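Local coordinates for periplasmic cell division protein (SufI) (Aquifex aeolicus, PDB 6SYY) that is a multicopper oxidase, probably oxidising its substrates at a mononuclear copper and passing the electrons to a three-copper centre where oxygen is reduced, at residues D114-W119 and E140-P145; G60-I65 and T102-F107; H131-V136 and Q422-P427. All blocks are in the same frame, centred on the assembly; numbering follows the deposited sequence.

Interaction 1 of 3, residues D114-W119 and E140-P145; sequences DSIIHW and ETYSYP
The phenol ring of Tyr-144 is held between Trp-119 and Tyr-142. On one face the indole presents its edge: Trp-119 NE1 stands 3.4 Å above the plane of the Tyr-144 ring, displaced toward the rim. This is an edge-to-face pair, with the planes 61° apart and the five-membered ring of Trp-119 centred 4.8 Å from the Tyr-144 ring. Over the opposite face, above the centre, lies CD2 of Tyr-142, two residues earlier in the same segment. At the edge of the Tyr-144 ring, close to its plane, is the carbonyl oxygen of Ile-117, and Tyr-144 OH donates a short 2.6 Å hydrogen bond to this Ile-117 O. The hydroxyl reaches it in the carbonyl plane, on a lone pair, at a C=O...donor angle of 115°.

Ile-116 fills the angle between the two tyrosines. Its CG1 is anti to the backbone N (chi1 -172°), and its CD1 lies 3.6 Å from Tyr-142 CD2 and 3.3 Å from Tyr-144 OH. The hydroxyl of Tyr-142 is engaged elsewhere, with Lys-127 O.

The contact joins the two sheets of the N-terminal cupredoxin domain, since strand 117-120 is an edge strand of one and strand 141-143 belongs to the other. The CB of His-118, between Ile-117 and Trp-119, is directed away from 140-145, and its ring binds copper together with His-454. A buried backbone carbonyl beside a copper ligand is thus satisfied by a phenol whose ring is packed on both faces, and these mainly apolar surroundings would probably keep that phenol neutral.

Interaction 2 of 3, residues G60-I65 and T102-F107; sequences GQRVSI and TFSADF
Arg-62 and Asp-106 meet because the bend at chi2 of Arg-62 (-75°) turns its CD toward the Asp-106 carboxylate, while Asp-106 has CG anti to its own carbonyl carbon (chi1 -49°). The segments run on into two parallel neighbouring strands, 63-72 and 102-110, of one sheet of the N-terminal cupredoxin domain. The side chains cross at about a right angle, and Arg-62 NH1 makes a salt bridge of 2.8 Å to Asp-106 OD2. As a hydrogen bond it is weak, the N-H pointing poorly at its acceptor. On one face of the guanidinium, Ser-104 CA sits 3.8 Å from the plane, over its centre, so that the flat group packs on CA and CB of Ser-104. The other terminal nitrogen, NH2, forms a salt bridge to Asp-146 and a hydrogen bond to Tyr-144 O, and Asp-106 OD2 has a second, weak partner in Ser-143 OG. An alanine in place of Asp-106 would probably leave Arg-62 NH1 without its carboxylate partner and that end of the guanidinium freer to turn, although NH2 would keep Asp-146 and Tyr-144 O.

The backbones are laced by Val-63 N to Ser-104 O (3.0 Å), by a straight bond from Asp-106 N to Val-63 O (2.9 Å) and by Ile-65 N to Asp-106 O (2.8 Å). Nearer the start, Gly-60 N bonds Thr-102 O, and a water bridges the two segments by donating to Gln-61 O and accepting from Ser-104 N. Val-63, Ile-65, Ala-105 and Phe-107 share one face of the sheet, where Trp-119 touches both Ile-65 and Ala-105; Ser-64 and Asp-106 occupy the other. At the far end, Ile-65 O lies near the plane of the Phe-107 ring, at its edge, 3.3 Å from Phe-107 CD1.

Interaction 3 of 3, residues H131-V136 and Q422-P427; sequences HPYYAV and QDINNP
Tyr-133 and Ile-424 carry most of this contact, with Tyr-134 beside them. A 3-10 turn, residues 132-134, of the N-terminal cupredoxin domain here meets a type I beta turn, Asp-423 to Asn-426, of the C-terminal one, a surface contact between two domains far apart in sequence. Tyr-133 and Ile-424 slide past each other in opposite directions, with Tyr-133 CD2 3.9 Å from Ile-424 CB. The isoleucine has CG1 between its backbone N and carbonyl carbon (chi1 76°), the crowded position, and the extended end of the chain brings Ile-424 CD1 to 3.6 Å from Tyr-134 CZ. One branched side chain therefore touches both tyrosines, without any hydrogen bond between the segments. Ile-424 O is buried here and has no polar partner in the model.

The Tyr-133 ring is fixed on several sides. His-131 CE1 lies 3.2 Å above its centre, and Pro-427 CG meets the edge in plane, while the hydroxyl bonds to Tyr-418 O and Asn-522 ND2. His-131 is itself positioned by a nearly straight bond from Tyr-133 N to His-131 ND1 (3.0 Å), and its NE2 bonds to Asn-522 OD1. Across the way, Asp-423 stiffens the turn that offers Ile-424: its OD1 accepts from Asn-425 N in an Asx turn, and Asn-426 ND2 reaches Asp-423 OD2 at 2.9 Å, from above the carboxylate plane.

How the interactions relate
From the N terminus, interaction 2 comes first, closing the loop from 60-65 to 102-107 before the others open. Interaction 1 then runs from 114-119 to 140-145. Interaction 3 starts inside that loop, at 131-136, and closes only at 422-427, so interactions 1 and 3 cross. Interaction 2 pairs strands within one sheet of the N-terminal cupredoxin domain, interaction 1 ties that sheet to its partner carrying copper ligands, and interaction 3 fastens this domain to the C-terminal one. The first two meet where Phe-107 N lies 2.8 Å from Tyr-142 O, probably a hydrogen bond; Val-136 N similarly approaches Ser-115 O, linking interactions 1 and 3.

Interaction 1 of 3, residues D114-W119 and E140-P145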
ATOM      1  N   ASP A 114      13.682  -4.577  17.308  1.00 43.49           N
ATOM      2  CA  ASP A 114      13.660  -3.215  16.788  1.00 30.12           C
ATOM      3  C   ASP A 114      12.515  -3.041  15.797  1.00 33.36           C
ATOM      4  O   ASP A 114      12.204  -3.945  15.016  1.00 25.12           O
ATOM      5  CB  ASP A 114      14.987  -2.877  16.103  1.00 41.94           C
ATOM      6  CG  ASP A 114      16.153  -2.833  17.068  1.00 45.06           C
ATOM      7  OD1 ASP A 114      15.989  -3.266  18.229  1.00 44.52           O
ATOM      8  OD2 ASP A 114      17.236  -2.357  16.662  1.00 49.45           O
ATOM      9  N   SER A 115      11.885  -1.871  15.827  1.00 29.20           N
ATOM     10  CA  SER A 115      10.800  -1.604  14.893  1.00 24.02           C
ATOM     11  C   SER A 115      10.532  -0.107  14.829  1.00 39.43           C
ATOM     12  O   SER A 115      10.988   0.670  15.674  1.00 27.26           O
ATOM     13  CB  SER A 115       9.526  -2.363  15.282  1.00 25.62           C
ATOM     14  OG  SER A 115       8.543  -2.233  14.266  1.00 22.88           O
ATOM     15  N   ILE A 116       9.776   0.278  13.802  1.00 25.51           N
ATOM     16  CA  ILE A 116       9.332   1.651  13.606  1.00 19.75           C
ATOM     17  C   ILE A 116       8.161   1.586  12.642  1.00 21.54           C
ATOM     18  O   ILE A 116       8.120   0.729  11.761  1.00 25.67           O
ATOM     19  CB  ILE A 116      10.477   2.551  13.070  1.00 24.56           C
ATOM     20  CG1 ILE A 116      10.051   4.022  13.054  1.00 22.50           C
ATOM     21  CG2 ILE A 116      10.931   2.100  11.685  1.00 27.74           C
ATOM     22  CD1 ILE A 116      10.058   4.668  14.427  1.00 36.40           C
ATOM     23  N   ILE A 117       7.190   2.473  12.824  1.00 23.79           N
ATOM     24  CA  ILE A 117       6.030   2.522  11.941  1.00 19.47           C
ATOM     25  C   ILE A 117       6.326   3.488  10.808  1.00 26.28           C
ATOM     26  O   ILE A 117       6.743   4.626  11.043  1.00 24.64           O
ATOM     27  CB  ILE A 117       4.763   2.951  12.699  1.00 23.68           C
ATOM     28  CG1 ILE A 117       4.554   2.094  13.946  1.00 25.50           C
ATOM     29  CG2 ILE A 117       3.551   2.861  11.784  1.00 29.40           C
ATOM     30  CD1 ILE A 117       3.343   2.502  14.752  1.00 27.13           C
ATOM     31  N   HIS A 118       6.114   3.039   9.580  1.00 24.45           N
ATOM     32  CA  HIS A 118       6.155   3.914   8.419  1.00 26.61           C
ATOM     33  C   HIS A 118       4.734   4.284   8.012  1.00 35.71           C
ATOM     34  O   HIS A 118       3.871   3.408   7.888  1.00 24.32           O
ATOM     35  CB  HIS A 118       6.879   3.248   7.253  1.00 24.62           C
ATOM     36  CG  HIS A 118       6.820   4.038   5.985  1.00 57.27           C
ATOM     37  ND1 HIS A 118       7.129   5.380   5.933  1.00 43.72           N
ATOM     38  CD2 HIS A 118       6.481   3.679   4.724  1.00 37.77           C
ATOM     39  CE1 HIS A 118       6.983   5.814   4.694  1.00 55.10           C
ATOM     40  NE2 HIS A 118       6.596   4.801   3.940  1.00 68.61           N
ATOM     41  N   TRP A 119       4.492   5.580   7.817  1.00 25.75           N
ATOM     42  CA  TRP A 119       3.204   6.066   7.320  1.00 29.55           C
ATOM     43  C   TRP A 119       3.293   6.134   5.797  1.00 35.60           C
ATOM     44  O   TRP A 119       3.535   7.184   5.197  1.00 33.15           O
ATOM     45  CB  TRP A 119       2.862   7.415   7.940  1.00 23.29           C
ATOM     46  CG  TRP A 119       3.187   7.500   9.397  1.00 30.75           C
ATOM     47  CD1 TRP A 119       4.186   8.229   9.973  1.00 36.53           C
ATOM     48  CD2 TRP A 119       2.518   6.821  10.465  1.00 37.44           C
ATOM     49  NE1 TRP A 119       4.179   8.050  11.336  1.00 37.08           N
ATOM     50  CE2 TRP A 119       3.167   7.188  11.663  1.00 31.62           C
ATOM     51  CE3 TRP A 119       1.436   5.936  10.526  1.00 30.91           C
ATOM     52  CZ2 TRP A 119       2.769   6.702  12.903  1.00 30.59           C
ATOM     53  CZ3 TRP A 119       1.042   5.456  11.763  1.00 40.40           C
ATOM     54  CH2 TRP A 119       1.705   5.842  12.934  1.00 25.79           C
ATOM     55  N   GLU A 140      10.957   0.180  23.997  1.00 32.97           N
ATOM     56  CA  GLU A 140      11.183   1.599  23.774  1.00 31.21           C
ATOM     57  C   GLU A 140      10.027   2.224  23.000  1.00 29.07           C
ATOM     58  O   GLU A 140       9.166   1.544  22.435  1.00 29.66           O
ATOM     59  CB  GLU A 140      12.510   1.828  23.040  1.00 28.64           C
ATOM     60  CG  GLU A 140      13.730   1.797  23.967  1.00 30.67           C
ATOM     61  CD  GLU A 140      15.037   2.081  23.248  1.00 70.17           C
ATOM     62  OE1 GLU A 140      15.026   2.199  21.998  1.00 36.52           O
ATOM     63  OE2 GLU A 140      16.075   2.183  23.938  1.00 40.27           O
ATOM     64  N   THR A 141      10.025   3.552  22.981  1.00 31.10           N
ATOM     65  CA  THR A 141       8.963   4.332  22.366  1.00 36.15           C
ATOM     66  C   THR A 141       9.584   5.343  21.416  1.00 28.29           C
ATOM     67  O   THR A 141      10.554   6.019  21.779  1.00 34.91           O
ATOM     68  CB  THR A 141       8.122   5.052  23.430  1.00 33.54           C
ATOM     69  OG1 THR A 141       7.415   4.086  24.219  1.00 31.99           O
ATOM     70  CG2 THR A 141       7.127   6.003  22.783  1.00 31.31           C
ATOM     71  N   TYR A 142       9.042   5.441  20.204  1.00 26.34           N
ATOM     72  CA  TYR A 142       9.411   6.516  19.295  1.00 30.72           C
ATOM     73  C   TYR A 142       8.268   7.520  19.241  1.00 24.09           C
ATOM     74  O   TYR A 142       7.170   7.195  18.779  1.00 29.00           O
ATOM     75  CB  TYR A 142       9.741   6.016  17.890  1.00 28.10           C
ATOM     76  CG  TYR A 142      10.291   7.132  17.034  1.00 25.02           C
ATOM     77  CD1 TYR A 142      11.594   7.576  17.201  1.00 24.63           C
ATOM     78  CD2 TYR A 142       9.497   7.771  16.092  1.00 26.14           C
ATOM     79  CE1 TYR A 142      12.102   8.608  16.438  1.00 26.21           C
ATOM     80  CE2 TYR A 142       9.997   8.805  15.325  1.00 36.97           C
ATOM     81  CZ  TYR A 142      11.300   9.218  15.504  1.00 33.72           C
ATOM     82  OH  TYR A 142      11.803  10.248  14.745  1.00 31.90           O
ATOM     83  N   SER A 143       8.537   8.731  19.712  1.00 26.88           N
ATOM     84  CA  SER A 143       7.581   9.826  19.654  1.00 23.66           C
ATOM     85  C   SER A 143       7.780  10.561  18.336  1.00 29.44           C
ATOM     86  O   SER A 143       8.793  11.242  18.143  1.00 31.75           O
ATOM     87  CB  SER A 143       7.773  10.763  20.840  1.00 24.45           C
ATOM     88  OG  SER A 143       7.051  11.963  20.644  1.00 28.86           O
ATOM     89  N   TYR A 144       6.829  10.416  17.432  1.00 29.83           N
ATOM     90  CA  TYR A 144       6.884  11.134  16.169  1.00 24.40           C
ATOM     91  C   TYR A 144       6.602  12.608  16.417  1.00 28.34           C
ATOM     92  O   TYR A 144       5.536  12.939  16.951  1.00 23.23           O
ATOM     93  CB  TYR A 144       5.868  10.567  15.187  1.00 24.03           C
ATOM     94  CG  TYR A 144       6.139   9.148  14.761  1.00 26.50           C
ATOM     95  CD1 TYR A 144       5.743   8.077  15.551  1.00 21.45           C
ATOM     96  CD2 TYR A 144       6.782   8.880  13.561  1.00 21.53           C
ATOM     97  CE1 TYR A 144       5.988   6.778  15.161  1.00 29.71           C
ATOM     98  CE2 TYR A 144       7.029   7.587  13.162  1.00 34.89           C
ATOM     99  CZ  TYR A 144       6.630   6.539  13.962  1.00 20.78           C
ATOM    100  OH  TYR A 144       6.883   5.250  13.556  1.00 38.84           O
ATOM    101  N   PRO A 145       7.511  13.514  16.064  1.00 33.00           N
ATOM    102  CA  PRO A 145       7.198  14.944  16.157  1.00 31.74           C
ATOM    103  C   PRO A 145       5.909  15.269  15.414  1.00 39.19           C
ATOM    104  O   PRO A 145       5.611  14.690  14.366  1.00 24.67           O
ATOM    105  CB  PRO A 145       8.413  15.614  15.505  1.00 31.71           C
ATOM    106  CG  PRO A 145       9.521  14.627  15.666  1.00 23.90           C
ATOM    107  CD  PRO A 145       8.886  13.270  15.590  1.00 26.90           C
TER

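Interaction 2 of 3, residues G60-I65 and T102-F107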
ATOM      1  N   GLY A  60      -4.021  16.748  16.865  1.00 31.58           N
ATOM      2  CA  GLY A  60      -3.054  17.292  17.796  1.00 31.84           C
ATOM      3  C   GLY A  60      -3.084  16.703  19.186  1.00 37.78           C
ATOM      4  O   GLY A  60      -2.572  17.326  20.119  1.00 36.18           O
ATOM      5  N   GLN A  61      -3.672  15.522  19.356  1.00 36.78           N
ATOM      6  CA  GLN A  61      -3.716  14.840  20.644  1.00 34.74           C
ATOM      7  C   GLN A  61      -2.946  13.537  20.536  1.00 27.52           C
ATOM      8  O   GLN A  61      -3.129  12.781  19.577  1.00 33.30           O
ATOM      9  CB  GLN A  61      -5.150  14.569  21.083  1.00 31.08           C
ATOM     10  CG  GLN A  61      -5.950  15.821  21.344  1.00 39.73           C
ATOM     11  CD  GLN A  61      -7.329  15.508  21.868  1.00 79.90           C
ATOM     12  OE1 GLN A  61      -7.542  14.469  22.495  1.00 77.91           O
ATOM     13  NE2 GLN A  61      -8.281  16.396  21.607  1.00 89.35           N
ATOM     14  N   ARG A  62      -2.094  13.277  21.523  1.00 41.12           N
ATOM     15  CA  ARG A  62      -1.171  12.155  21.441  1.00 32.38           C
ATOM     16  C   ARG A  62      -1.910  10.825  21.512  1.00 31.82           C
ATOM     17  O   ARG A  62      -2.805  10.633  22.340  1.00 32.73           O
ATOM     18  CB  ARG A  62      -0.133  12.245  22.556  1.00 27.91           C
ATOM     19  CG  ARG A  62       0.999  13.210  22.253  1.00 27.79           C
ATOM     20  CD  ARG A  62       1.955  12.604  21.240  1.00 30.14           C
ATOM     21  NE  ARG A  62       2.634  13.623  20.450  1.00 26.05           N
ATOM     22  CZ  ARG A  62       3.580  13.366  19.551  1.00 41.78           C
ATOM     23  NH1 ARG A  62       3.971  12.116  19.335  1.00 24.28           N
ATOM     24  NH2 ARG A  62       4.139  14.359  18.871  1.00 29.37           N
ATOM     25  N   VAL A  63      -1.515   9.903  20.634  1.00 31.68           N
ATOM     26  CA  VAL A  63      -2.110   8.578  20.524  1.00 32.50           C
ATOM     27  C   VAL A  63      -0.998   7.541  20.563  1.00 26.44           C
ATOM     28  O   VAL A  63      -0.048   7.615  19.774  1.00 23.81           O
ATOM     29  CB  VAL A  63      -2.922   8.427  19.225  1.00 31.36           C
ATOM     30  CG1 VAL A  63      -3.427   6.998  19.076  1.00 24.51           C
ATOM     31  CG2 VAL A  63      -4.060   9.425  19.191  1.00 36.94           C
ATOM     32  N   SER A  64      -1.121   6.570  21.464  1.00 33.13           N
ATOM     33  CA  SER A  64      -0.171   5.469  21.546  1.00 24.62           C
ATOM     34  C   SER A  64      -0.566   4.376  20.563  1.00 26.22           C
ATOM     35  O   SER A  64      -1.724   3.945  20.529  1.00 29.97           O
ATOM     36  CB  SER A  64      -0.103   4.908  22.969  1.00 25.88           C
ATOM     37  OG  SER A  64       0.421   5.868  23.871  1.00 59.13           O
ATOM     38  N   ILE A  65       0.394   3.942  19.756  1.00 22.63           N
ATOM     39  CA  ILE A  65       0.221   2.817  18.850  1.00 21.79           C
ATOM     40  C   ILE A  65       1.223   1.759  19.280  1.00 21.84           C
ATOM     41  O   ILE A  65       2.435   1.929  19.090  1.00 30.32           O
ATOM     42  CB  ILE A  65       0.426   3.218  17.385  1.00 31.07           C
ATOM     43  CG1 ILE A  65      -0.475   4.405  17.041  1.00 24.86           C
ATOM     44  CG2 ILE A  65       0.138   2.041  16.469  1.00 20.05           C
ATOM     45  CD1 ILE A  65      -0.185   5.013  15.707  1.00 39.97           C
ATOM     46  N   THR A 102      -3.453  17.992  12.748  1.00 26.07           N
ATOM     47  CA  THR A 102      -2.167  17.627  13.322  1.00 28.11           C
ATOM     48  C   THR A 102      -2.188  16.154  13.710  1.00 30.21           C
ATOM     49  O   THR A 102      -3.199  15.640  14.196  1.00 25.17           O
ATOM     50  CB  THR A 102      -1.839  18.498  14.538  1.00 30.42           C
ATOM     51  OG1 THR A 102      -1.714  19.865  14.125  1.00 29.51           O
ATOM     52  CG2 THR A 102      -0.533  18.055  15.183  1.00 25.43           C
ATOM     53  N   PHE A 103      -1.067  15.480  13.464  1.00 23.02           N
ATOM     54  CA  PHE A 103      -0.900  14.047  13.684  1.00 34.80           C
ATOM     55  C   PHE A 103       0.163  13.865  14.764  1.00 34.84           C
ATOM     56  O   PHE A 103       1.350  14.098  14.513  1.00 36.70           O
ATOM     57  CB  PHE A 103      -0.509  13.370  12.369  1.00 24.03           C
ATOM     58  CG  PHE A 103      -0.386  11.871  12.446  1.00 26.62           C
ATOM     59  CD1 PHE A 103       0.858  11.269  12.552  1.00 46.00           C
ATOM     60  CD2 PHE A 103      -1.507  11.065  12.378  1.00 29.48           C
ATOM     61  CE1 PHE A 103       0.982   9.892  12.606  1.00 26.92           C
ATOM     62  CE2 PHE A 103      -1.391   9.685  12.438  1.00 31.77           C
ATOM     63  CZ  PHE A 103      -0.144   9.099  12.551  1.00 24.37           C
ATOM     64  N   SER A 104      -0.259  13.464  15.965  1.00 32.03           N
ATOM     65  CA  SER A 104       0.616  13.342  17.136  1.00 23.69           C
ATOM     66  C   SER A 104       0.642  11.881  17.585  1.00 32.19           C
ATOM     67  O   SER A 104      -0.188  11.463  18.394  1.00 33.04           O
ATOM     68  CB  SER A 104       0.130  14.249  18.270  1.00 25.07           C
ATOM     69  OG  SER A 104      -0.070  15.575  17.821  1.00 38.93           O
ATOM     70  N   ALA A 105       1.605  11.109  17.085  1.00 22.47           N
ATOM     71  CA  ALA A 105       1.649   9.673  17.336  1.00 25.25           C
ATOM     72  C   ALA A 105       2.892   9.288  18.123  1.00 32.03           C
ATOM     73  O   ALA A 105       3.982   9.819  17.887  1.00 22.48           O
ATOM     74  CB  ALA A 105       1.612   8.875  16.029  1.00 20.96           C
ATOM     75  N   ASP A 106       2.714   8.360  19.064  1.00 24.89           N
ATOM     76  CA  ASP A 106       3.810   7.701  19.761  1.00 33.59           C
ATOM     77  C   ASP A 106       3.747   6.217  19.450  1.00 31.00           C
ATOM     78  O   ASP A 106       2.706   5.581  19.656  1.00 27.27           O
ATOM     79  CB  ASP A 106       3.741   7.907  21.279  1.00 30.97           C
ATOM     80  CG  ASP A 106       3.527   9.350  21.666  1.00 41.48           C
ATOM     81  OD1 ASP A 106       2.475   9.654  22.268  1.00 77.85           O
ATOM     82  OD2 ASP A 106       4.403  10.181  21.354  1.00 51.31           O
ATOM     83  N   PHE A 107       4.850   5.670  18.951  1.00 29.05           N
ATOM     84  CA  PHE A 107       4.956   4.238  18.716  1.00 21.36           C
ATOM     85  C   PHE A 107       5.573   3.580  19.942  1.00 25.08           C
ATOM     86  O   PHE A 107       6.725   3.863  20.290  1.00 29.51           O
ATOM     87  CB  PHE A 107       5.792   3.945  17.472  1.00 20.49           C
ATOM     88  CG  PHE A 107       6.203   2.506  17.351  1.00 21.54           C
ATOM     89  CD1 PHE A 107       5.265   1.489  17.466  1.00 29.45           C
ATOM     90  CD2 PHE A 107       7.526   2.166  17.121  1.00 23.11           C
ATOM     91  CE1 PHE A 107       5.640   0.158  17.357  1.00 26.65           C
ATOM     92  CE2 PHE A 107       7.911   0.837  17.006  1.00 26.31           C
ATOM     93  CZ  PHE A 107       6.968  -0.167  17.125  1.00 28.04           C
TER
HETATM   94  O   HOH W   1      -3.074  13.493  17.027  1.00 25.98           O

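Interaction 3 of 3, residues H131-V136 and Q422-P427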
ATOM      1  N   HIS A 131      11.677   6.227   9.335  1.00 31.75           N
ATOM      2  CA  HIS A 131      12.887   5.772   8.672  1.00 34.21           C
ATOM      3  C   HIS A 131      13.599   4.732   9.539  1.00 32.87           C
ATOM      4  O   HIS A 131      13.550   4.806  10.769  1.00 32.99           O
ATOM      5  CB  HIS A 131      13.811   6.958   8.403  1.00 29.41           C
ATOM      6  CG  HIS A 131      14.959   6.645   7.495  1.00 31.44           C
ATOM      7  ND1 HIS A 131      16.089   5.985   7.925  1.00 28.41           N
ATOM      8  CD2 HIS A 131      15.156   6.910   6.182  1.00 47.06           C
ATOM      9  CE1 HIS A 131      16.929   5.847   6.914  1.00 35.67           C
ATOM     10  NE2 HIS A 131      16.390   6.406   5.847  1.00 25.58           N
ATOM     11  N   PRO A 132      14.261   3.749   8.919  1.00 29.32           N
ATOM     12  CA  PRO A 132      14.927   2.702   9.715  1.00 41.07           C
ATOM     13  C   PRO A 132      15.962   3.229  10.698  1.00 33.18           C
ATOM     14  O   PRO A 132      16.199   2.578  11.724  1.00 31.86           O
ATOM     15  CB  PRO A 132      15.573   1.811   8.646  1.00 40.06           C
ATOM     16  CG  PRO A 132      14.780   2.039   7.429  1.00 35.34           C
ATOM     17  CD  PRO A 132      14.307   3.455   7.475  1.00 32.28           C
ATOM     18  N   TYR A 133      16.589   4.380  10.420  1.00 22.18           N
ATOM     19  CA  TYR A 133      17.565   4.937  11.355  1.00 26.75           C
ATOM     20  C   TYR A 133      16.956   5.186  12.727  1.00 24.54           C
ATOM     21  O   TYR A 133      17.665   5.140  13.736  1.00 33.82           O
ATOM     22  CB  TYR A 133      18.147   6.250  10.820  1.00 28.17           C
ATOM     23  CG  TYR A 133      18.992   6.124   9.573  1.00 29.85           C
ATOM     24  CD1 TYR A 133      19.524   4.901   9.187  1.00 22.14           C
ATOM     25  CD2 TYR A 133      19.262   7.234   8.784  1.00 29.75           C
ATOM     26  CE1 TYR A 133      20.294   4.785   8.046  1.00 29.36           C
ATOM     27  CE2 TYR A 133      20.033   7.129   7.643  1.00 34.00           C
ATOM     28  CZ  TYR A 133      20.547   5.902   7.278  1.00 28.29           C
ATOM     29  OH  TYR A 133      21.313   5.790   6.139  1.00 29.87           O
ATOM     30  N   TYR A 134      15.651   5.451  12.783  1.00 51.18           N
ATOM     31  CA  TYR A 134      14.964   5.829  14.009  1.00 41.22           C
ATOM     32  C   TYR A 134      14.288   4.656  14.701  1.00 32.84           C
ATOM     33  O   TYR A 134      13.582   4.864  15.693  1.00 38.12           O
ATOM     34  CB  TYR A 134      13.935   6.920  13.713  1.00 32.82           C
ATOM     35  CG  TYR A 134      14.583   8.237  13.402  1.00 54.10           C
ATOM     36  CD1 TYR A 134      15.170   8.990  14.411  1.00 61.71           C
ATOM     37  CD2 TYR A 134      14.631   8.723  12.106  1.00 42.87           C
ATOM     38  CE1 TYR A 134      15.779  10.197  14.143  1.00 94.88           C
ATOM     39  CE2 TYR A 134      15.241   9.934  11.823  1.00111.42           C
ATOM     40  CZ  TYR A 134      15.814  10.667  12.848  1.00114.84           C
ATOM     41  OH  TYR A 134      16.427  11.871  12.584  1.00 91.05           O
ATOM     42  N   ALA A 135      14.473   3.438  14.198  1.00 30.23           N
ATOM     43  CA  ALA A 135      13.869   2.273  14.826  1.00 25.55           C
ATOM     44  C   ALA A 135      14.289   2.186  16.287  1.00 29.55           C
ATOM     45  O   ALA A 135      15.431   2.492  16.644  1.00 29.48           O
ATOM     46  CB  ALA A 135      14.266   1.001  14.079  1.00 27.56           C
ATOM     47  N   VAL A 136      13.351   1.788  17.137  1.00 30.60           N
ATOM     48  CA  VAL A 136      13.578   1.727  18.574  1.00 29.06           C
ATOM     49  C   VAL A 136      13.572   0.271  19.014  1.00 29.04           C
ATOM     50  O   VAL A 136      12.945  -0.591  18.383  1.00 32.50           O
ATOM     51  CB  VAL A 136      12.525   2.546  19.350  1.00 27.28           C
ATOM     52  CG1 VAL A 136      12.563   3.994  18.911  1.00 26.90           C
ATOM     53  CG2 VAL A 136      11.137   1.961  19.139  1.00 23.32           C
ATOM     54  N   GLN A 422      27.639   7.581   9.928  1.00 83.57           N
ATOM     55  CA  GLN A 422      28.327   8.273  11.013  1.00 52.97           C
ATOM     56  C   GLN A 422      27.448   9.359  11.615  1.00 45.07           C
ATOM     57  O   GLN A 422      27.513   9.615  12.822  1.00 56.11           O
ATOM     58  CB  GLN A 422      29.642   8.866  10.499  1.00 65.42           C
ATOM     59  CG  GLN A 422      30.562   7.847   9.822  1.00133.84           C
ATOM     60  CD  GLN A 422      31.441   8.458   8.739  1.00118.56           C
ATOM     61  OE1 GLN A 422      31.109   9.494   8.162  1.00 96.76           O
ATOM     62  NE2 GLN A 422      32.569   7.810   8.454  1.00 77.85           N
ATOM     63  N   ASP A 423      26.610   9.990  10.793  1.00 60.48           N
ATOM     64  CA  ASP A 423      25.664  11.016  11.228  1.00 38.82           C
ATOM     65  C   ASP A 423      24.347  10.747  10.511  1.00 45.64           C
ATOM     66  O   ASP A 423      24.257  10.939   9.293  1.00 34.54           O
ATOM     67  CB  ASP A 423      26.199  12.414  10.908  1.00 32.77           C
ATOM     68  CG  ASP A 423      25.228  13.524  11.283  1.00 61.69           C
ATOM     69  OD1 ASP A 423      24.213  13.252  11.961  1.00 53.64           O
ATOM     70  OD2 ASP A 423      25.492  14.681  10.894  1.00 50.34           O
ATOM     71  N   ILE A 424      23.325  10.303  11.249  1.00 52.20           N
ATOM     72  CA  ILE A 424      22.068   9.951  10.592  1.00 46.60           C
ATOM     73  C   ILE A 424      21.383  11.177  10.002  1.00 33.84           C
ATOM     74  O   ILE A 424      20.495  11.036   9.154  1.00 38.75           O
ATOM     75  CB  ILE A 424      21.106   9.208  11.542  1.00 43.05           C
ATOM     76  CG1 ILE A 424      20.458  10.169  12.535  1.00 38.45           C
ATOM     77  CG2 ILE A 424      21.827   8.088  12.273  1.00 68.76           C
ATOM     78  CD1 ILE A 424      19.254   9.577  13.234  1.00 38.41           C
ATOM     79  N   ASN A 425      21.783  12.382  10.417  1.00 35.93           N
ATOM     80  CA  ASN A 425      21.256  13.597   9.813  1.00 37.18           C
ATOM     81  C   ASN A 425      21.919  13.927   8.481  1.00 41.33           C
ATOM     82  O   ASN A 425      21.363  14.713   7.706  1.00 48.10           O
ATOM     83  CB  ASN A 425      21.420  14.776  10.769  1.00 33.12           C
ATOM     84  CG  ASN A 425      20.547  14.652  11.994  1.00 49.34           C
ATOM     85  OD1 ASN A 425      19.373  14.285  11.903  1.00 47.85           O
ATOM     86  ND2 ASN A 425      21.114  14.954  13.155  1.00 50.66           N
ATOM     87  N   ASN A 426      23.088  13.354   8.200  1.00 34.62           N
ATOM     88  CA  ASN A 426      23.779  13.554   6.925  1.00 34.13           C
ATOM     89  C   ASN A 426      24.336  12.221   6.444  1.00 30.94           C
ATOM     90  O   ASN A 426      25.555  12.016   6.386  1.00 38.93           O
ATOM     91  CB  ASN A 426      24.880  14.607   7.066  1.00 30.95           C
ATOM     92  CG  ASN A 426      24.333  15.969   7.445  1.00 56.63           C
ATOM     93  OD1 ASN A 426      23.873  16.727   6.589  1.00 53.14           O
ATOM     94  ND2 ASN A 426      24.369  16.282   8.733  1.00 47.52           N
ATOM     95  N   PRO A 427      23.456  11.282   6.075  1.00 43.30           N
ATOM     96  CA  PRO A 427      23.927   9.962   5.651  1.00 35.48           C
ATOM     97  C   PRO A 427      24.293   9.936   4.180  1.00 29.48           C
ATOM     98  O   PRO A 427      24.156  10.944   3.479  1.00 32.87           O
ATOM     99  CB  PRO A 427      22.717   9.072   5.931  1.00 31.44           C
ATOM    100  CG  PRO A 427      21.564   9.979   5.570  1.00 25.55           C
ATOM    101  CD  PRO A 427      21.986  11.384   5.975  1.00 33.77           C
TER